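Local coordinates for putative methyl-accepting chemotaxis protein (Salmonella enterica subsp. enterica serovar Typhimurium str. LT2, PDB 6DB1), which probably senses chemical signals through its N-terminal ligand-binding domain, a helical bundle, as the input module of a putative chemotaxis receptor, at the interface of chains A and B. Sequence-based numbering; all coordinates share one arbitrary frame. Chains: chain A/B, Putative methyl-accepting chemotaxis protein.

The interface of chains A and B. Residues chain A 14, 18, 140, 143-144; chain B 18-19, 22, 26.
A:Leu143 and A:Asp144 close the helix 110-144 of chain A, A:Asp14 and A:Val18 lie early in its helix 13-46, and both pairs bear on one face of helix 13-46 of chain B, with A:Asp144 the last residue of helix 110-144. The polar end of the patch is built on the carboxylate of A:Asp144, whose OD1 accepts from both B:Gln26 and B:Arg19, on opposite faces of its plane. From one face comes the side-chain amide of B:Gln26, tip to tip, with NE2 3.2 Å from OD1 and the bond nearly straight at 173°. From the other comes the guanidinium of B:Arg19, crossing at about a right angle, its NH2 donating a hydrogen bond that is also a salt bridge, 3.2 Å to OD1 of A:Asp144. Both donors keep OD1 close to their own planes, yet each meets it well above the carboxylate plane. B:Arg19 starts with CG anti to the backbone N (chi1 -171°) and bends at chi2, which turns its edge toward A:Asp144. Between this carboxylate and that of A:Asp14, B:Thr22 points its methyl CG2 at the forked tip of A:Leu143, 3.9 Å from CD2, while CG2 of A:Val18 packs against its OG1 and CA. Beyond it, B:Val18 lays CG1 against CB of A:Asp14 at 3.8 Å. Helical bundles of this receptor family commonly pair as dimers, but the structure alone does not show that this pairing is the native one. The hydroxyl OG1 of B:Thr22 donates to the backbone O of B:Val18, 2.6 Å away. A water bridges OG1 of B:Thr22 and the carboxylate OD2 of A:Asp14, hydrogen-bonded to each at 2.8 Å.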
ATOM      1  N   ASP A  14     -12.669  -9.463  13.914  1.00 30.65           N
ATOM      2  CA  ASP A  14     -12.588  -8.310  13.000  1.00 31.06           C
ATOM      3  C   ASP A  14     -11.339  -7.465  13.285  1.00 30.17           C
ATOM      4  O   ASP A  14     -10.635  -7.064  12.350  1.00 28.43           O
ATOM      5  CB  ASP A  14     -13.797  -7.393  13.116  1.00 32.15           C
ATOM      6  CG  ASP A  14     -15.068  -8.068  12.735  1.00 34.59           C
ATOM      7  OD1 ASP A  14     -15.519  -8.963  13.466  1.00 34.75           O
ATOM      8  OD2 ASP A  14     -15.643  -7.637  11.715  1.00 36.38           O
ATOM      9  N   VAL A  18      -8.139  -6.866  10.717  1.00 29.67           N
ATOM     10  CA  VAL A  18      -7.829  -5.465  10.393  1.00 31.39           C
ATOM     11  C   VAL A  18      -6.367  -5.131  10.779  1.00 30.34           C
ATOM     12  O   VAL A  18      -5.690  -4.432  10.011  1.00 29.09           O
ATOM     13  CB  VAL A  18      -8.857  -4.523  11.044  1.00 34.09           C
ATOM     14  CG1 VAL A  18      -8.496  -3.055  10.884  1.00 35.87           C
ATOM     15  CG2 VAL A  18     -10.244  -4.786  10.495  1.00 36.55           C
ATOM     16  N   GLY A 140     -11.491  -9.459   2.850  1.00 33.69           N
ATOM     17  CA  GLY A 140     -12.669  -8.736   2.410  1.00 37.96           C
ATOM     18  C   GLY A 140     -13.925  -9.593   2.463  1.00 38.59           C
ATOM     19  O   GLY A 140     -14.988  -9.106   2.811  1.00 46.96           O
ATOM     20  N   LEU A 143     -14.719 -10.154   6.344  1.00 41.56           N
ATOM     21  CA  LEU A 143     -15.188  -8.891   6.950  1.00 45.68           C
ATOM     22  C   LEU A 143     -16.547  -8.438   6.410  1.00 50.39           C
ATOM     23  O   LEU A 143     -17.369  -7.959   7.204  1.00 52.72           O
ATOM     24  CB  LEU A 143     -14.142  -7.797   6.719  1.00 44.74           C
ATOM     25  CG  LEU A 143     -12.882  -7.926   7.570  1.00 45.43           C
ATOM     26  CD1 LEU A 143     -11.769  -7.038   7.041  1.00 43.73           C
ATOM     27  CD2 LEU A 143     -13.184  -7.614   9.035  1.00 47.15           C
ATOM     28  N   ASP A 144     -16.776  -8.547   5.099  1.00 51.18           N
ATOM     29  CA  ASP A 144     -18.043  -8.088   4.509  1.00 52.14           C
ATOM     30  C   ASP A 144     -19.112  -9.168   4.335  1.00 54.26           C
ATOM     31  O   ASP A 144     -20.148  -8.920   3.704  1.00 49.78           O
ATOM     32  CB  ASP A 144     -17.783  -7.383   3.177  1.00 54.01           C
ATOM     33  CG  ASP A 144     -16.940  -6.113   3.333  1.00 56.88           C
ATOM     34  OD1 ASP A 144     -16.870  -5.533   4.441  1.00 60.81           O
ATOM     35  OD2 ASP A 144     -16.354  -5.679   2.325  1.00 60.58           O
TER
ATOM     36  N   VAL B  18     -14.898  -0.385  15.524  1.00 33.53           N
ATOM     37  CA  VAL B  18     -14.219  -1.431  14.792  1.00 33.91           C
ATOM     38  C   VAL B  18     -14.637  -1.362  13.316  1.00 34.08           C
ATOM     39  O   VAL B  18     -13.847  -1.623  12.425  1.00 32.28           O
ATOM     40  CB  VAL B  18     -14.497  -2.808  15.425  1.00 35.55           C
ATOM     41  CG1 VAL B  18     -13.932  -3.950  14.597  1.00 35.99           C
ATOM     42  CG2 VAL B  18     -13.957  -2.887  16.845  1.00 37.13           C
ATOM     43  N   ARG B  19     -15.874  -1.002  13.065  1.00 33.99           N
ATOM     44  CA  ARG B  19     -16.321  -0.912  11.700  1.00 37.93           C
ATOM     45  C   ARG B  19     -15.581   0.264  11.031  1.00 34.42           C
ATOM     46  O   ARG B  19     -15.088   0.129   9.914  1.00 33.50           O
ATOM     47  CB  ARG B  19     -17.851  -0.810  11.648  1.00 40.72           C
ATOM     48  CG  ARG B  19     -18.420  -0.932  10.244  1.00 46.41           C
ATOM     49  CD  ARG B  19     -18.056  -2.263   9.596  1.00 47.92           C
ATOM     50  NE  ARG B  19     -18.298  -2.260   8.160  1.00 51.76           N
ATOM     51  CZ  ARG B  19     -17.845  -3.189   7.322  1.00 57.15           C
ATOM     52  NH1 ARG B  19     -17.151  -4.219   7.782  1.00 57.44           N
ATOM     53  NH2 ARG B  19     -18.069  -3.073   6.023  1.00 58.36           N
ATOM     54  N   THR B  22     -12.251  -0.787  10.297  1.00 31.42           N
ATOM     55  CA  THR B  22     -12.306  -1.795   9.220  1.00 31.24           C
ATOM     56  C   THR B  22     -12.387  -1.117   7.838  1.00 31.87           C
ATOM     57  O   THR B  22     -11.573  -1.395   6.940  1.00 28.84           O
ATOM     58  CB  THR B  22     -13.497  -2.746   9.398  1.00 31.77           C
ATOM     59  OG1 THR B  22     -13.365  -3.411  10.654  1.00 32.00           O
ATOM     60  CG2 THR B  22     -13.609  -3.762   8.276  1.00 31.34           C
ATOM     61  N   GLN B  26      -9.749  -1.061   4.822  1.00 33.83           N
ATOM     62  CA  GLN B  26     -10.192  -1.576   3.510  1.00 33.17           C
ATOM     63  C   GLN B  26      -9.952  -0.532   2.413  1.00 34.03           C
ATOM     64  O   GLN B  26      -9.572  -0.877   1.274  1.00 32.39           O
ATOM     65  CB  GLN B  26     -11.673  -1.951   3.534  1.00 34.24           C
ATOM     66  CG  GLN B  26     -11.947  -3.292   4.183  1.00 34.92           C
ATOM     67  CD  GLN B  26     -13.422  -3.566   4.304  1.00 36.81           C
ATOM     68  OE1 GLN B  26     -14.192  -2.721   4.756  1.00 37.33           O
ATOM     69  NE2 GLN B  26     -13.822  -4.768   3.933  1.00 38.41           N
TER
HETATM   70  O   HOH W   1     -15.716  -4.931  11.007  1.00 36.64           O